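Local coordinates for Fe-regulated protein B (Neisseria meningitidis, PDB 4AIP) that sits in the outer membrane as a TonB-dependent transporter and takes up iron, probably in siderophore-bound form, at residues B[86-96]-B[99-110]. Numbering follows the deposited sequence.
Sequences RELLKEEPSID and GGNGTSQFLTLR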
ATOM      1  N   ARG B  86      17.248 -17.219  10.342  1.00  9.50           N
ATOM      2  CA  ARG B  86      17.503 -17.694  11.706  1.00  8.86           C
ATOM      3  C   ARG B  86      16.855 -19.074  11.895  1.00 10.71           C
ATOM      4  O   ARG B  86      17.529 -20.028  12.290  1.00 11.69           O
ATOM      5  CB  ARG B  86      16.971 -16.716  12.762  1.00  8.10           C
ATOM      6  CG  ARG B  86      17.051 -17.261  14.224  1.00  6.74           C
ATOM      7  CD  ARG B  86      16.772 -16.136  15.243  1.00  8.07           C
ATOM      8  NE  ARG B  86      15.410 -15.554  15.146  1.00  8.69           N
ATOM      9  CZ  ARG B  86      15.050 -14.360  15.665  1.00  8.91           C
ATOM     10  NH1 ARG B  86      15.900 -13.546  16.284  1.00 11.09           N
ATOM     11  NH2 ARG B  86      13.826 -13.927  15.535  1.00  6.46           N
ATOM     12  N   GLU B  87      15.576 -19.198  11.548  1.00  9.75           N
ATOM     13  CA  GLU B  87      14.956 -20.484  11.755  1.00 11.04           C
ATOM     14  C   GLU B  87      15.363 -21.454  10.649  1.00 11.67           C
ATOM     15  O   GLU B  87      15.411 -22.684  10.869  1.00 13.32           O
ATOM     16  CB  GLU B  87      13.442 -20.370  11.947  1.00  9.61           C
ATOM     17  CG  GLU B  87      13.058 -19.633  13.231  1.00 10.33           C
ATOM     18  CD  GLU B  87      13.157 -20.545  14.469  1.00 13.62           C
ATOM     19  OE1 GLU B  87      13.214 -21.813  14.298  1.00 11.59           O
ATOM     20  OE2 GLU B  87      13.170 -19.982  15.617  1.00 11.86           O
ATOM     21  N   LEU B  88      15.730 -20.918   9.496  1.00 10.92           N
ATOM     22  CA  LEU B  88      16.053 -21.813   8.414  1.00 11.39           C
ATOM     23  C   LEU B  88      17.407 -22.545   8.583  1.00 11.25           C
ATOM     24  O   LEU B  88      17.509 -23.720   8.237  1.00 10.09           O
ATOM     25  CB  LEU B  88      15.973 -21.058   7.091  1.00 11.83           C
ATOM     26  CG  LEU B  88      15.898 -21.936   5.857  1.00 14.61           C
ATOM     27  CD1 LEU B  88      14.590 -22.733   5.846  1.00 11.72           C
ATOM     28  CD2 LEU B  88      16.014 -21.097   4.571  1.00 10.36           C
ATOM     29  N   LEU B  89      18.410 -21.847   9.108  1.00 10.52           N
ATOM     30  CA  LEU B  89      19.780 -22.366   9.294  1.00 12.75           C
ATOM     31  C   LEU B  89      20.113 -22.776  10.787  1.00 14.05           C
ATOM     32  O   LEU B  89      21.298 -22.821  11.237  1.00 12.60           O
ATOM     33  CB  LEU B  89      20.803 -21.337   8.800  1.00 11.09           C
ATOM     34  CG  LEU B  89      20.550 -20.582   7.514  1.00 11.41           C
ATOM     35  CD1 LEU B  89      21.593 -19.437   7.347  1.00 10.51           C
ATOM     36  CD2 LEU B  89      20.714 -21.542   6.357  1.00  8.49           C
ATOM     37  N   LYS B  90      19.073 -23.079  11.553  1.00 14.14           N
ATOM     38  CA  LYS B  90      19.284 -23.444  12.965  1.00 13.48           C
ATOM     39  C   LYS B  90      19.981 -24.784  13.176  1.00 13.80           C
ATOM     40  O   LYS B  90      20.613 -24.977  14.235  1.00 15.46           O
ATOM     41  CB  LYS B  90      17.993 -23.349  13.773  1.00 13.33           C
ATOM     42  CG  LYS B  90      16.943 -24.391  13.391  1.00 12.31           C
ATOM     43  CD  LYS B  90      15.683 -24.149  14.194  1.00 16.40           C
ATOM     44  CE  LYS B  90      15.964 -23.629  15.629  1.00 14.38           C
ATOM     45  NZ  LYS B  90      14.585 -23.532  16.319  1.00 19.53           N
ATOM     46  N   GLU B  91      19.916 -25.697  12.201  1.00 12.77           N
ATOM     47  CA  GLU B  91      20.703 -26.942  12.295  1.00 14.07           C
ATOM     48  C   GLU B  91      22.199 -26.766  12.074  1.00 14.39           C
ATOM     49  O   GLU B  91      22.946 -27.772  12.100  1.00 15.90           O
ATOM     50  CB  GLU B  91      20.173 -28.069  11.393  1.00 13.90           C
ATOM     51  CG  GLU B  91      19.430 -29.100  12.215  1.00 23.96           C
ATOM     52  CD  GLU B  91      19.252 -30.466  11.579  1.00 35.65           C
ATOM     53  OE1 GLU B  91      18.465 -30.559  10.582  1.00 37.72           O
ATOM     54  OE2 GLU B  91      19.839 -31.460  12.134  1.00 27.63           O
ATOM     55  N   GLU B  92      22.650 -25.523  11.868  1.00 12.92           N
ATOM     56  CA  GLU B  92      24.061 -25.229  11.536  1.00 10.72           C
ATOM     57  C   GLU B  92      24.670 -24.638  12.786  1.00 10.79           C
ATOM     58  O   GLU B  92      24.268 -23.515  13.174  1.00 10.86           O
ATOM     59  CB  GLU B  92      24.117 -24.186  10.415  1.00 10.58           C
ATOM     60  CG  GLU B  92      25.149 -24.443   9.408  1.00 11.58           C
ATOM     61  CD  GLU B  92      24.878 -25.598   8.454  1.00 20.53           C
ATOM     62  OE1 GLU B  92      23.717 -26.025   8.202  1.00 24.37           O
ATOM     63  OE2 GLU B  92      25.900 -26.066   7.918  1.00 30.72           O
ATOM     64  N   PRO B  93      25.626 -25.390  13.438  1.00 10.25           N
ATOM     65  CA  PRO B  93      26.219 -24.997  14.733  1.00  9.58           C
ATOM     66  C   PRO B  93      27.189 -23.853  14.736  1.00  9.91           C
ATOM     67  O   PRO B  93      27.304 -23.149  15.756  1.00 10.05           O
ATOM     68  CB  PRO B  93      26.897 -26.262  15.221  1.00 11.49           C
ATOM     69  CG  PRO B  93      27.080 -27.099  14.043  1.00 11.70           C
ATOM     70  CD  PRO B  93      25.967 -26.781  13.092  1.00 10.43           C
ATOM     71  N   SER B  94      27.861 -23.610  13.624  1.00  9.82           N
ATOM     72  CA  SER B  94      28.818 -22.481  13.589  1.00  8.71           C
ATOM     73  C   SER B  94      28.107 -21.150  13.311  1.00  8.55           C
ATOM     74  O   SER B  94      28.731 -20.071  13.369  1.00 10.42           O
ATOM     75  CB  SER B  94      29.896 -22.707  12.508  1.00  7.89           C
ATOM     76  OG  SER B  94      29.283 -22.958  11.235  1.00 10.91           O
ATOM     77  N   ILE B  95      26.826 -21.211  12.965  1.00  8.74           N
ATOM     78  CA  ILE B  95      26.051 -19.976  12.702  1.00  9.33           C
ATOM     79  C   ILE B  95      25.134 -19.632  13.827  1.00  9.12           C
ATOM     80  O   ILE B  95      24.407 -20.491  14.288  1.00  8.97           O
ATOM     81  CB  ILE B  95      25.207 -20.099  11.427  1.00 10.00           C
ATOM     82  CG1 ILE B  95      26.028 -20.799  10.352  1.00  7.56           C
ATOM     83  CG2 ILE B  95      24.724 -18.691  10.965  1.00  9.79           C
ATOM     84  CD1 ILE B  95      25.648 -20.452   8.896  1.00  6.65           C
ATOM     85  N   ASP B  96      25.106 -18.360  14.233  1.00  9.86           N
ATOM     86  CA  ASP B  96      24.286 -18.010  15.435  1.00 10.63           C
ATOM     87  C   ASP B  96      23.702 -16.658  15.207  1.00 10.00           C
ATOM     88  O   ASP B  96      24.378 -15.766  14.706  1.00 10.43           O
ATOM     89  CB  ASP B  96      25.148 -18.044  16.735  1.00 12.51           C
ATOM     90  CG  ASP B  96      24.322 -17.947  18.021  1.00 17.37           C
ATOM     91  OD1 ASP B  96      23.631 -18.933  18.351  1.00 28.80           O
ATOM     92  OD2 ASP B  96      24.414 -16.901  18.719  1.00 21.28           O
ATOM     93  N   GLY B  99      18.731 -12.400  19.081  1.00 13.27           N
ATOM     94  CA  GLY B  99      17.304 -12.307  19.193  1.00 13.49           C
ATOM     95  C   GLY B  99      16.656 -11.055  18.593  1.00 13.76           C
ATOM     96  O   GLY B  99      17.355 -10.025  18.321  1.00 12.74           O
ATOM     97  N   GLY B 100      15.314 -11.132  18.436  1.00 13.55           N
ATOM     98  CA  GLY B 100      14.506 -10.046  17.880  1.00 13.62           C
ATOM     99  C   GLY B 100      14.146 -10.256  16.415  1.00 15.15           C
ATOM    100  O   GLY B 100      14.590 -11.233  15.768  1.00 16.33           O
ATOM    101  N   ASN B 101      13.308  -9.355  15.900  1.00 13.70           N
ATOM    102  CA  ASN B 101      12.848  -9.430  14.516  1.00 11.47           C
ATOM    103  C   ASN B 101      13.749  -8.564  13.636  1.00 10.83           C
ATOM    104  O   ASN B 101      14.337  -7.567  14.116  1.00  8.84           O
ATOM    105  CB  ASN B 101      11.405  -8.949  14.452  1.00 10.14           C
ATOM    106  CG  ASN B 101      10.620  -9.579  13.343  1.00 13.05           C
ATOM    107  OD1 ASN B 101      11.188 -10.161  12.420  1.00 12.69           O
ATOM    108  ND2 ASN B 101       9.280  -9.436  13.388  1.00 13.90           N
ATOM    109  N   GLY B 102      13.870  -8.953  12.363  1.00 10.50           N
ATOM    110  CA  GLY B 102      14.558  -8.134  11.324  1.00  9.86           C
ATOM    111  C   GLY B 102      15.961  -7.718  11.701  1.00 12.71           C
ATOM    112  O   GLY B 102      16.780  -8.545  12.186  1.00 12.95           O
ATOM    113  N   THR B 103      16.243  -6.431  11.548  1.00 13.90           N
ATOM    114  CA  THR B 103      17.596  -5.933  11.864  1.00 15.63           C
ATOM    115  C   THR B 103      17.868  -5.720  13.382  1.00 15.46           C
ATOM    116  O   THR B 103      18.813  -5.055  13.752  1.00 14.97           O
ATOM    117  CB  THR B 103      17.938  -4.697  11.086  1.00 15.88           C
ATOM    118  OG1 THR B 103      16.854  -3.755  11.212  1.00 22.03           O
ATOM    119  CG2 THR B 103      18.200  -5.023   9.628  1.00 11.52           C
ATOM    120  N   SER B 104      17.065  -6.329  14.243  1.00 15.82           N
ATOM    121  CA  SER B 104      17.476  -6.500  15.635  1.00 15.85           C
ATOM    122  C   SER B 104      18.575  -7.556  15.705  1.00 15.52           C
ATOM    123  O   SER B 104      19.337  -7.608  16.647  1.00 13.53           O
ATOM    124  CB  SER B 104      16.322  -7.029  16.465  1.00 15.46           C
ATOM    125  OG  SER B 104      15.344  -6.071  16.656  1.00 14.64           O
ATOM    126  N   GLN B 105      18.583  -8.409  14.691  1.00 14.25           N
ATOM    127  CA  GLN B 105      19.388  -9.573  14.689  1.00 14.27           C
ATOM    128  C   GLN B 105      20.858  -9.328  14.285  1.00 15.23           C
ATOM    129  O   GLN B 105      21.154  -8.614  13.327  1.00 13.89           O
ATOM    130  CB  GLN B 105      18.764 -10.581  13.762  1.00 12.53           C
ATOM    131  CG  GLN B 105      17.509 -11.223  14.328  1.00 16.05           C
ATOM    132  CD  GLN B 105      16.871 -12.146  13.274  1.00 13.99           C
ATOM    133  OE1 GLN B 105      17.594 -12.788  12.510  1.00 11.95           O
ATOM    134  NE2 GLN B 105      15.536 -12.238  13.249  1.00 11.12           N
ATOM    135  N   PHE B 106      21.771  -9.920  15.039  1.00 14.29           N
ATOM    136  CA  PHE B 106      23.165 -10.030  14.606  1.00 12.11           C
ATOM    137  C   PHE B 106      23.465 -11.472  14.158  1.00 10.63           C
ATOM    138  O   PHE B 106      22.867 -12.432  14.706  1.00 11.78           O
ATOM    139  CB  PHE B 106      24.067  -9.671  15.757  1.00 11.47           C
ATOM    140  CG  PHE B 106      23.854  -8.299  16.256  1.00 14.47           C
ATOM    141  CD1 PHE B 106      24.514  -7.247  15.643  1.00 13.03           C
ATOM    142  CD2 PHE B 106      23.003  -8.053  17.350  1.00 13.59           C
ATOM    143  CE1 PHE B 106      24.320  -5.932  16.069  1.00 11.10           C
ATOM    144  CE2 PHE B 106      22.827  -6.756  17.810  1.00 14.69           C
ATOM    145  CZ  PHE B 106      23.472  -5.677  17.141  1.00 14.29           C
ATOM    146  N   LEU B 107      24.354 -11.641  13.204  1.00  8.91           N
ATOM    147  CA  LEU B 107      24.755 -12.971  12.847  1.00 10.45           C
ATOM    148  C   LEU B 107      26.262 -13.138  13.191  1.00 10.66           C
ATOM    149  O   LEU B 107      27.073 -12.171  13.134  1.00 11.63           O
ATOM    150  CB  LEU B 107      24.498 -13.178  11.351  1.00 11.95           C
ATOM    151  CG  LEU B 107      24.923 -14.542  10.765  1.00 15.63           C
ATOM    152  CD1 LEU B 107      24.057 -14.951   9.596  1.00  7.69           C
ATOM    153  CD2 LEU B 107      26.469 -14.678  10.381  1.00  9.64           C
ATOM    154  N   THR B 108      26.629 -14.344  13.599  1.00  9.16           N
ATOM    155  CA  THR B 108      28.033 -14.693  13.814  1.00  8.33           C
ATOM    156  C   THR B 108      28.268 -15.999  13.124  1.00  7.32           C
ATOM    157  O   THR B 108      27.380 -16.850  13.091  1.00  8.05           O
ATOM    158  CB  THR B 108      28.424 -14.831  15.278  1.00  8.02           C
ATOM    159  OG1 THR B 108      27.613 -15.855  15.845  1.00 10.45           O
ATOM    160  CG2 THR B 108      28.175 -13.550  15.980  1.00  5.86           C
ATOM    161  N   LEU B 109      29.474 -16.115  12.559  1.00  6.63           N
ATOM    162  CA  LEU B 109      29.989 -17.351  11.982  1.00  7.23           C
ATOM    163  C   LEU B 109      31.364 -17.600  12.663  1.00  8.21           C
ATOM    164  O   LEU B 109      32.262 -16.707  12.709  1.00  7.55           O
ATOM    165  CB  LEU B 109      30.116 -17.218  10.469  1.00  6.54           C
ATOM    166  CG  LEU B 109      30.587 -18.481   9.730  1.00  8.67           C
ATOM    167  CD1 LEU B 109      29.687 -19.668   9.958  1.00 13.56           C
ATOM    168  CD2 LEU B 109      30.673 -18.228   8.204  1.00  8.00           C
ATOM    169  N   ARG B 110      31.503 -18.803  13.237  1.00  8.44           N
ATOM    170  CA  ARG B 110      32.648 -19.209  14.109  1.00  7.39           C
ATOM    171  C   ARG B 110      32.885 -18.058  15.021  1.00  7.63           C
ATOM    172  O   ARG B 110      34.018 -17.577  15.123  1.00  8.92           O
ATOM    173  CB  ARG B 110      33.905 -19.470  13.284  1.00  5.12           C
ATOM    174  CG  ARG B 110      33.808 -20.555  12.257  1.00  5.57           C
ATOM    175  CD  ARG B 110      35.124 -20.755  11.528  1.00  7.08           C
ATOM    176  NE  ARG B 110      35.155 -22.048  10.805  1.00  6.25           N
ATOM    177  CZ  ARG B 110      36.003 -22.328   9.814  1.00  8.06           C
ATOM    178  NH1 ARG B 110      36.932 -21.419   9.426  1.00 11.43           N
ATOM    179  NH2 ARG B 110      35.930 -23.504   9.218  1.00  8.09           N
TER
HETATM  180  O   HOH W   1      28.911 -18.168  15.342  1.00  2.00           O
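Arg86 lays its guanidinium flat against the side-chain amide of Gln105, the two planes 27° apart, with Gln105 NE2 over the centre of the group and 3.3 Å from Arg86 CZ. With Arg86 CG anti to the backbone N (chi1 172°) and a bend at chi3, the arginine presents its edge to a carbonyl: NH1 lies 2.7 Å and NH2 2.8 Å from Gly100 O, a forked pair of individually weak bonds. Gln105 NE2 donates to that same Gly100 O at 2.9 Å, so one carbonyl oxygen gathers three N-H groups and helps hold arginine and glutamine in their stack. Arg86 NH1 also reaches Gly98 O.

Farther along, 95-96 and 107-109 pair as an antiparallel hairpin. Asp96 and Thr108 form its hydrogen-bonded pair, Asp96 N reaching Thr108 O at 3.0 Å and Thr108 N reaching Asp96 O at 2.9 Å; Arg110 N adds a bond to Ser94 O. Thr108 OG1, set between its own N and carbonyl carbon (chi1 60°), shares a water with Ser94 O, and both Asp96 OD2 and Thr108 OG1 meet the hydroxyl of Ser720. On the other face, Ile95 splits its branches: CG2 touches Leu107 CD1 at 4.0 Å, CG1 touches Leu109 CD1.

The hairpin belongs to the plug domain that fills the barrel of TonB-dependent receptors. Strand 107-109 is the middle of a three-stranded sheet, between 95-97 and 112-113; Leu109 packs on strand 144-151, Phe97 touches Arg86, Gln105 and Leu107, and Arg110 pairs with Glu538 on barrel strand 532-544.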